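Local atomic coordinates of Plm1 (Streptomyces sp. HK803, PDB entry 4HXY), a protein that probably reduces the beta-keto group of an early polyketide intermediate with NADPH, serving as the ketoreductase of the first phoslactomycin synthase module. Residues 29-34 / 75-80; 158-163 / 427-432; 217-222 / 257-262. All coordinates share one frame; numbering follows the deposited sequence. Where two conformers were deposited one is given.

Contact 1 of 3, residues 29-34 / 75-80; sequences LLLGEV and HEVAGH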
# COMPACT_ATOMS: atom_id res chain seq x y z
N LEU A 29 -12.36 -14.64 -21.29
CA LEU A 29 -11.10 -14.13 -21.80
C LEU A 29 -10.07 -14.23 -20.67
O LEU A 29 -10.31 -13.76 -19.58
CB LEU A 29 -11.26 -12.68 -22.22
CG LEU A 29 -9.98 -11.91 -22.53
CD1 LEU A 29 -9.32 -12.46 -23.78
CD2 LEU A 29 -10.30 -10.46 -22.69
N LEU A 30 -8.94 -14.86 -20.94
CA LEU A 30 -7.92 -15.05 -19.93
C LEU A 30 -6.74 -14.19 -20.29
O LEU A 30 -6.23 -14.29 -21.38
CB LEU A 30 -7.53 -16.53 -19.85
CG LEU A 30 -8.36 -17.45 -18.97
CD1 LEU A 30 -9.80 -17.06 -18.84
CD2 LEU A 30 -8.19 -18.89 -19.34
N LEU A 31 -6.32 -13.34 -19.35
CA LEU A 31 -5.22 -12.41 -19.57
C LEU A 31 -4.13 -12.55 -18.51
O LEU A 31 -4.35 -13.10 -17.46
CB LEU A 31 -5.72 -10.96 -19.56
CG LEU A 31 -6.80 -10.66 -20.58
CD1 LEU A 31 -7.33 -9.28 -20.38
CD2 LEU A 31 -6.23 -10.81 -21.96
N GLY A 32 -2.94 -12.08 -18.86
CA GLY A 32 -1.80 -12.16 -17.95
C GLY A 32 -1.32 -13.59 -17.92
O GLY A 32 -1.17 -14.23 -18.97
N GLU A 33 -1.10 -14.12 -16.73
CA GLU A 33 -0.65 -15.49 -16.58
C GLU A 33 -1.68 -16.26 -15.77
O GLU A 33 -1.69 -16.22 -14.55
CB GLU A 33 0.69 -15.55 -15.88
CG GLU A 33 1.32 -16.93 -15.88
CD GLU A 33 2.80 -16.91 -15.55
OE1 GLU A 33 3.39 -15.80 -15.42
OE2 GLU A 33 3.38 -18.01 -15.41
N VAL A 34 -2.53 -16.98 -16.47
CA VAL A 34 -3.51 -17.83 -15.81
C VAL A 34 -2.96 -19.25 -15.85
O VAL A 34 -2.72 -19.79 -16.94
CB VAL A 34 -4.89 -17.74 -16.50
CG1 VAL A 34 -5.89 -18.63 -15.81
CG2 VAL A 34 -5.37 -16.29 -16.49
N HIS A 75 -5.74 -2.27 -19.94
CA HIS A 75 -5.56 -1.60 -21.23
C HIS A 75 -6.06 -2.47 -22.39
O HIS A 75 -6.54 -1.94 -23.40
CB HIS A 75 -4.10 -1.22 -21.47
CG HIS A 75 -3.61 -0.14 -20.56
ND1 HIS A 75 -4.44 0.76 -19.94
CD2 HIS A 75 -2.36 0.17 -20.15
CE1 HIS A 75 -3.72 1.58 -19.19
NE2 HIS A 75 -2.46 1.25 -19.31
N GLU A 76 -5.92 -3.78 -22.27
CA GLU A 76 -6.39 -4.69 -23.32
C GLU A 76 -7.90 -4.65 -23.48
O GLU A 76 -8.39 -4.77 -24.58
CB GLU A 76 -6.02 -6.13 -23.05
CG GLU A 76 -4.59 -6.46 -23.26
CD GLU A 76 -4.14 -6.47 -24.71
OE1 GLU A 76 -4.96 -6.57 -25.63
OE2 GLU A 76 -2.94 -6.38 -24.91
N VAL A 77 -8.61 -4.57 -22.37
CA VAL A 77 -10.07 -4.58 -22.42
C VAL A 77 -10.71 -3.20 -22.50
O VAL A 77 -11.92 -3.09 -22.56
CB VAL A 77 -10.70 -5.42 -21.29
CG1 VAL A 77 -10.24 -6.85 -21.38
CG2 VAL A 77 -10.40 -4.84 -19.94
N ALA A 78 -9.90 -2.16 -22.47
CA ALA A 78 -10.44 -0.82 -22.53
C ALA A 78 -11.11 -0.59 -23.85
O ALA A 78 -10.57 -0.92 -24.90
CB ALA A 78 -9.31 0.17 -22.37
N GLY A 79 -12.29 -0.01 -23.81
CA GLY A 79 -12.97 0.33 -25.04
C GLY A 79 -13.66 -0.83 -25.71
O GLY A 79 -14.20 -0.67 -26.80
N HIS A 80 -13.66 -1.99 -25.07
CA HIS A 80 -14.35 -3.15 -25.60
C HIS A 80 -15.32 -3.68 -24.56
O HIS A 80 -14.98 -3.73 -23.40
CB HIS A 80 -13.37 -4.24 -25.98
CG HIS A 80 -12.33 -3.80 -26.95
ND1 HIS A 80 -12.63 -3.40 -28.23
CD2 HIS A 80 -10.99 -3.71 -26.83
CE1 HIS A 80 -11.52 -3.07 -28.86
NE2 HIS A 80 -10.51 -3.25 -28.03

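Contact 2 of 3, residues 158-163 / 427-432; sequences EDQLAV and SPLFGS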
# COMPACT_ATOMS: atom_id res chain seq x y z
N GLU A 158 -19.31 -9.49 -2.92
CA GLU A 158 -17.96 -9.40 -2.38
C GLU A 158 -16.98 -9.24 -3.55
O GLU A 158 -17.17 -9.86 -4.60
CB GLU A 158 -17.64 -10.66 -1.57
CG GLU A 158 -18.56 -10.88 -0.34
CD GLU A 158 -18.41 -9.83 0.74
OE1 GLU A 158 -17.40 -9.09 0.75
OE2 GLU A 158 -19.30 -9.75 1.61
N ASP A 159 -15.97 -8.38 -3.39
CA ASP A 159 -15.00 -8.12 -4.46
C ASP A 159 -13.54 -8.10 -3.99
O ASP A 159 -12.64 -7.81 -4.78
CB ASP A 159 -15.35 -6.81 -5.17
CG ASP A 159 -15.27 -5.58 -4.24
OD1 ASP A 159 -15.05 -5.74 -3.01
OD2 ASP A 159 -15.41 -4.45 -4.77
N GLN A 160 -13.31 -8.40 -2.71
CA GLN A 160 -11.96 -8.52 -2.15
C GLN A 160 -11.92 -9.80 -1.33
O GLN A 160 -12.26 -9.83 -0.14
CB GLN A 160 -11.57 -7.29 -1.33
CG GLN A 160 -11.48 -6.04 -2.22
CD GLN A 160 -11.05 -4.79 -1.49
OE1 GLN A 160 -10.09 -4.81 -0.73
NE2 GLN A 160 -11.70 -3.67 -1.80
N LEU A 161 -11.47 -10.87 -1.98
CA LEU A 161 -11.61 -12.22 -1.45
C LEU A 161 -10.29 -12.95 -1.39
O LEU A 161 -9.35 -12.68 -2.17
CB LEU A 161 -12.58 -13.02 -2.34
CG LEU A 161 -14.02 -12.51 -2.39
CD1 LEU A 161 -14.75 -13.12 -3.55
CD2 LEU A 161 -14.73 -12.81 -1.04
N ALA A 162 -10.22 -13.92 -0.48
CA ALA A 162 -9.09 -14.80 -0.39
C ALA A 162 -9.58 -16.22 -0.15
O ALA A 162 -10.55 -16.44 0.58
CB ALA A 162 -8.14 -14.36 0.74
N VAL A 163 -8.90 -17.17 -0.77
CA VAL A 163 -9.15 -18.60 -0.54
C VAL A 163 -8.05 -19.17 0.34
O VAL A 163 -6.86 -19.00 0.07
CB VAL A 163 -9.27 -19.40 -1.86
CG1 VAL A 163 -9.54 -20.87 -1.53
CG2 VAL A 163 -10.38 -18.84 -2.73
N SER A 427 -19.50 -0.88 -1.44
CA SER A 427 -18.27 -1.37 -0.80
C SER A 427 -18.56 -2.18 0.45
O SER A 427 -18.82 -1.62 1.51
CB SER A 427 -17.38 -0.21 -0.38
OG SER A 427 -16.25 -0.73 0.34
N PRO A 428 -18.46 -3.51 0.36
CA PRO A 428 -18.63 -4.29 1.58
C PRO A 428 -17.46 -4.14 2.57
O PRO A 428 -17.56 -4.59 3.70
CB PRO A 428 -18.76 -5.72 1.07
CG PRO A 428 -18.08 -5.72 -0.23
CD PRO A 428 -18.32 -4.36 -0.83
N LEU A 429 -16.37 -3.52 2.12
CA LEU A 429 -15.19 -3.29 2.96
C LEU A 429 -15.53 -2.55 4.25
O LEU A 429 -14.92 -2.84 5.29
CB LEU A 429 -14.14 -2.50 2.16
CG LEU A 429 -12.80 -2.26 2.85
CD1 LEU A 429 -11.99 -3.55 2.99
CD2 LEU A 429 -12.00 -1.21 2.09
N PHE A 430 -16.48 -1.62 4.20
CA PHE A 430 -16.78 -0.75 5.32
C PHE A 430 -18.07 -1.11 6.04
O PHE A 430 -18.66 -0.26 6.72
CB PHE A 430 -16.87 0.68 4.82
CG PHE A 430 -15.60 1.22 4.29
CD1 PHE A 430 -14.53 1.42 5.14
CD2 PHE A 430 -15.45 1.55 2.95
CE1 PHE A 430 -13.34 1.94 4.68
CE2 PHE A 430 -14.25 2.07 2.49
CZ PHE A 430 -13.20 2.25 3.35
N GLY A 431 -18.49 -2.37 5.94
CA GLY A 431 -19.71 -2.81 6.63
C GLY A 431 -19.86 -2.40 8.09
O GLY A 431 -20.96 -2.09 8.55
N SER A 432 -18.75 -2.35 8.83
CA SER A 432 -18.78 -2.05 10.26
C SER A 432 -19.08 -0.57 10.56
O SER A 432 -19.35 -0.22 11.71
CB SER A 432 -17.47 -2.47 10.91
OG SER A 432 -16.40 -1.64 10.51
O HOH W 1 -14.93 -3.95 -0.93

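Contact 3 of 3, residues 217-222 / 257-262; sequences LLLSRQ and SGLIDA. With NDP (NADPH dihydro-nicotinamide-adenine-dinucleotide phosphate), chain C.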
# COMPACT_ATOMS: atom_id res chain seq x y z
N LEU A 217 20.05 12.21 9.49
CA LEU A 217 20.36 12.37 8.07
C LEU A 217 19.05 12.48 7.29
O LEU A 217 18.20 11.59 7.35
CB LEU A 217 21.17 11.19 7.56
CG LEU A 217 22.59 10.97 8.10
CD1 LEU A 217 23.33 10.07 7.14
CD2 LEU A 217 23.35 12.28 8.25
N LEU A 218 18.92 13.59 6.56
CA LEU A 218 17.74 13.87 5.75
C LEU A 218 18.13 13.59 4.31
O LEU A 218 19.04 14.22 3.76
CB LEU A 218 17.29 15.31 5.90
CG LEU A 218 17.06 15.85 7.30
CD1 LEU A 218 16.59 17.29 7.16
CD2 LEU A 218 16.04 15.02 8.11
N LEU A 219 17.48 12.60 3.71
CA LEU A 219 17.85 12.16 2.35
C LEU A 219 16.75 12.50 1.35
O LEU A 219 15.58 12.20 1.57
CB LEU A 219 18.10 10.65 2.35
CG LEU A 219 18.56 9.99 1.06
CD1 LEU A 219 19.40 8.75 1.35
CD2 LEU A 219 17.35 9.61 0.20
N SER A 220 17.15 13.11 0.24
CA SER A 220 16.21 13.47 -0.84
C SER A 220 17.06 13.74 -2.06
O SER A 220 18.28 13.84 -1.94
CB SER A 220 15.35 14.65 -0.47
OG SER A 220 16.11 15.86 -0.38
N ARG A 221 16.46 13.81 -3.25
CA ARG A 221 17.27 14.10 -4.43
C ARG A 221 17.87 15.51 -4.37
O ARG A 221 18.97 15.73 -4.86
CB ARG A 221 16.47 13.93 -5.70
CG ARG A 221 16.09 12.49 -5.96
CD ARG A 221 14.94 12.34 -6.93
NE ARG A 221 13.75 13.06 -6.52
CZ ARG A 221 12.62 13.09 -7.23
NH1 ARG A 221 12.55 12.41 -8.38
NH2 ARG A 221 11.59 13.79 -6.83
N GLN A 222 17.15 16.43 -3.77
CA GLN A 222 17.62 17.81 -3.67
C GLN A 222 18.61 18.01 -2.54
O GLN A 222 19.50 18.86 -2.63
CB GLN A 222 16.47 18.78 -3.51
CG GLN A 222 15.68 18.98 -4.79
CD GLN A 222 14.44 19.77 -4.55
OE1 GLN A 222 14.41 20.99 -4.76
NE2 GLN A 222 13.39 19.09 -4.06
N SER A 257 24.36 2.44 -1.13
CA SER A 257 25.32 1.53 -0.50
C SER A 257 26.58 2.28 -0.06
O SER A 257 27.13 1.98 1.00
CB SER A 257 25.67 0.38 -1.44
OG SER A 257 26.27 0.85 -2.63
N GLY A 258 27.02 3.25 -0.86
CA GLY A 258 28.11 4.16 -0.48
C GLY A 258 27.88 4.91 0.82
O GLY A 258 28.78 4.98 1.67
N LEU A 259 26.68 5.47 0.97
CA LEU A 259 26.31 6.25 2.15
C LEU A 259 26.30 5.34 3.37
O LEU A 259 26.89 5.66 4.41
CB LEU A 259 24.93 6.87 1.95
CG LEU A 259 24.37 7.62 3.16
CD1 LEU A 259 25.30 8.77 3.55
CD2 LEU A 259 22.96 8.13 2.90
N ILE A 260 25.60 4.23 3.24
CA ILE A 260 25.45 3.29 4.33
C ILE A 260 26.81 2.73 4.78
O ILE A 260 27.11 2.65 5.97
CB ILE A 260 24.45 2.17 3.95
CG1 ILE A 260 23.03 2.77 3.89
CG2 ILE A 260 24.54 1.02 4.94
CD1 ILE A 260 21.98 1.94 3.12
N ASP A 261 27.64 2.35 3.81
CA ASP A 261 28.99 1.85 4.10
C ASP A 261 29.86 2.89 4.80
O ASP A 261 30.60 2.55 5.73
CB ASP A 261 29.67 1.42 2.79
CG ASP A 261 29.11 0.13 2.22
OD1 ASP A 261 28.24 -0.53 2.85
OD2 ASP A 261 29.55 -0.24 1.10
N ALA A 262 29.78 4.14 4.36
CA ALA A 262 30.57 5.23 4.93
C ALA A 262 30.18 5.51 6.37
O ALA A 262 31.02 5.80 7.20
CB ALA A 262 30.42 6.51 4.10
PA NDP C . 6.64 15.70 0.03
O1A NDP C . 6.72 16.99 0.77
O2A NDP C . 6.53 15.74 -1.46
O5B NDP C . 7.90 14.80 0.42
C5B NDP C . 8.31 13.75 -0.43
C4B NDP C . 9.80 13.65 -0.36
O4B NDP C . 10.26 12.57 -1.15
C3B NDP C . 10.50 14.87 -0.91
O3B NDP C . 11.50 15.27 0.06
C2B NDP C . 11.16 14.41 -2.19
O2B NDP C . 12.31 15.23 -2.32
C1B NDP C . 11.43 12.95 -1.85
N9A NDP C . 11.69 12.05 -2.97
C8A NDP C . 10.88 11.79 -4.05
N7A NDP C . 11.52 10.91 -4.87
C5A NDP C . 12.72 10.60 -4.29
C6A NDP C . 13.77 9.76 -4.66
N6A NDP C . 13.79 9.03 -5.76
N1A NDP C . 14.87 9.70 -3.83
C2A NDP C . 14.92 10.42 -2.64
N3A NDP C . 13.89 11.26 -2.27
C4A NDP C . 12.82 11.32 -3.10
O3 NDP C . 5.40 14.81 0.54
PN NDP C . 4.90 14.58 2.03
O1N NDP C . 3.48 15.00 2.07
O2N NDP C . 5.82 15.10 3.06
O5D NDP C . 4.79 12.99 2.12
C5D NDP C . 5.89 12.18 2.43
C4D NDP C . 5.43 10.74 2.48
O4D NDP C . 4.26 10.61 3.28
C3D NDP C . 5.07 10.21 1.11
O3D NDP C . 5.65 8.95 0.94
C2D NDP C . 3.56 10.07 1.13
O2D NDP C . 3.08 9.05 0.28
C1D NDP C . 3.28 9.85 2.60
N1N NDP C . 1.95 10.34 2.99
C2N NDP C . 1.68 11.68 3.05
C3N NDP C . 0.39 12.17 3.26
C7N NDP C . 0.12 13.62 3.40
O7N NDP C . -1.15 13.95 3.82
N7N NDP C . 0.98 14.58 3.12
C4N NDP C . -0.66 11.21 3.74
C5N NDP C . -0.26 9.77 3.65
C6N NDP C . 1.01 9.39 3.30
P2B NDP C . 13.15 15.35 -3.68
O1X NDP C . 14.15 16.45 -3.40
O2X NDP C . 12.23 15.71 -4.86
O3X NDP C . 13.79 14.07 -4.00

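Contact 1 of 3, residues 29-34 / 75-80
Leu29 and Leu31, alternate residues of strand 28-32, face the C-terminal part of helix 67-77 with no hydrogen bond between the two backbones, the nearest pair being Leu31 CA and Glu76 CA at 8.7 Å. Side chains alone therefore bridge the gap. Val77 supplies one methyl, CG1, which meets both leucines. Leu29 CD2 lies 3.8 Å from Val77 CG1, the two side chains lying alongside, each pointing back past the other. Leu31 comes to the same methyl at a slant, its CD1 3.9 Å from Val77 CG1. Since Leu29 CD2 and Leu31 CD1 are themselves 3.9 Å apart, the three methyls form a compact triangle. Leu29 reaches it because its CG stands opposite the backbone N (chi1 169°), whereas Leu31 holds its CG opposite the carbonyl carbon (chi1 -57°), which brings its CD1 to the same methyl.

The strands 28-32, 59-63 and 85-90 run parallel side by side, and helix 67-77 connects the last two, as in a Rossmann-type beta-alpha-beta crossover. Here its inner face also covers the strand beyond, 28-32, which pairs with strand 59-63 through Leu29 and Leu31.

At the margin, Leu31 CD1 touches the aliphatic root of Glu76, 4.3 Å from Glu76 CB, while the carboxylate bends away to a salt bridge with Arg53. After Val77 the chain reverses in a type II turn closed by His80 N to Val77 O at 3.2 Å. Gly79 takes the positive phi of that turn (78°), a geometry in which a beta carbon would collide with the carbonyl O of Ala78. Glu76 O lies at the edge of the His80 ring, in its plane, and the ring also meets Trp51, which Leu29 touches from the strand.

Contact 2 of 3, residues 158-163 / 427-432
Pro428 brings the segment 427-432 against Glu158 and Asp159, and Ser427 just ahead of it shapes the turn. Ser427 OG accepts a weak bond from Leu429 N (3.3 Å, 127°), closing an ST turn at the start of the 3-10 segment. Pro428 presents its ring to two carboxylates. Glu158, bent at chi2 (-66°), lays its end alongside the ring, with OE1 3.6 Å from both Pro428 CB and Pro428 CG. Asp159 approaches at a slant, its OD1 4.1 Å from Pro428 CG. The charges are met elsewhere: Glu158 OE2 forms a salt bridge with Arg172 and Asp159 OD2 one with Arg425. With an alanine at Glu158 the carboxylate is gone, which would probably leave Arg172 without this mate and uncover the side of the Pro428 ring where OE1 rests.

Leu429 N is shared: besides Ser427 OG it gives a weak bond to a water, which donates to Asp159 OD1 at 2.7 Å and so bridges the Asp159 carboxylate to the 427-432 backbone, though weakly at the amide end. Leu429 CD1 rests loosely near Gln160 OE1 (4.4 Å), an oxygen already hydrogen-bonded to Arg171. The other branch turns inward, Leu429 CD2 sitting 3.8 Å above one face of the Phe430 ring, toward its rim. Phe430 itself is buried among aromatic residues that include Phe417 and Phe421 of helix 414-421. Gly431 N then bonds to Pro428 O, continuing the 3-10 turn. The arrangement is a 3-10 segment of the C-terminal region, opened by an ST turn and packed beside the antiparallel hairpin of strands 160-164 and 167-175.

Contact 3 of 3, residues 217-222 / 257-262
Leu259, on helix 253-265, offers its two methyls to the strand: CD2 lies 3.9 Å from Leu219 CD1, and CD1 is 4.3 Å from Leu217 CD1. Leu219 and Leu259 run antiparallel to each other where they meet, a purely apolar seam. The other branch of Leu219 faces the cofactor, CD2 standing 3.8 Å from C2A of the NADPH adenine. One side chain thus joins the helix to the base.

Beyond the strand end, five hydrogen bonds from Arg221 and Gln222 grip the 2'-phosphate. Arg221 N and Arg221 NE both donate to O3X, the NE bond being short and nearly straight (Arg221 NE to O3X 2.7 Å, 167°), while Arg221 NH2 reaches O2X. Bent at chi3 (-56°), the arginine lays its guanidinium face over the adenine, with N7A 3.3 Å above the guanidinium plane and P2B at its edge. Gln222 holds O1X by its backbone N and by NE2 at 2.8 Å.

Further out, Ser220 OG bonds to Thr196 OG1 and to Gly223 N, tying down the turn that carries Arg221 and Gln222, and Val246 backs both Leu219 and Leu259. The charge and amide donors focused on the extra phosphate are consistent with a preference for NADPH over NADH.

In the fold
From the N terminus, contact 1 closes first, joining strand 28-32 to helix 67-77 across about forty residues within the N-terminal Rossmann-like half, which resembles the structural subdomain of modular ketoreductases. Only afterwards does contact 2 open, at residue 158; it closes near the C terminus, spanning the whole cofactor-binding half and bringing the 3-10 segment near the C terminus back to strand 160-164 of the first half. Contact 3 lies within that long span, a short closure between strand 215-220 and helix 253-265 beside NADPH. No two contacts cross. Contacts 2 and 3 stand on opposite sides of the chain's centre, their own centres about 41 Å apart.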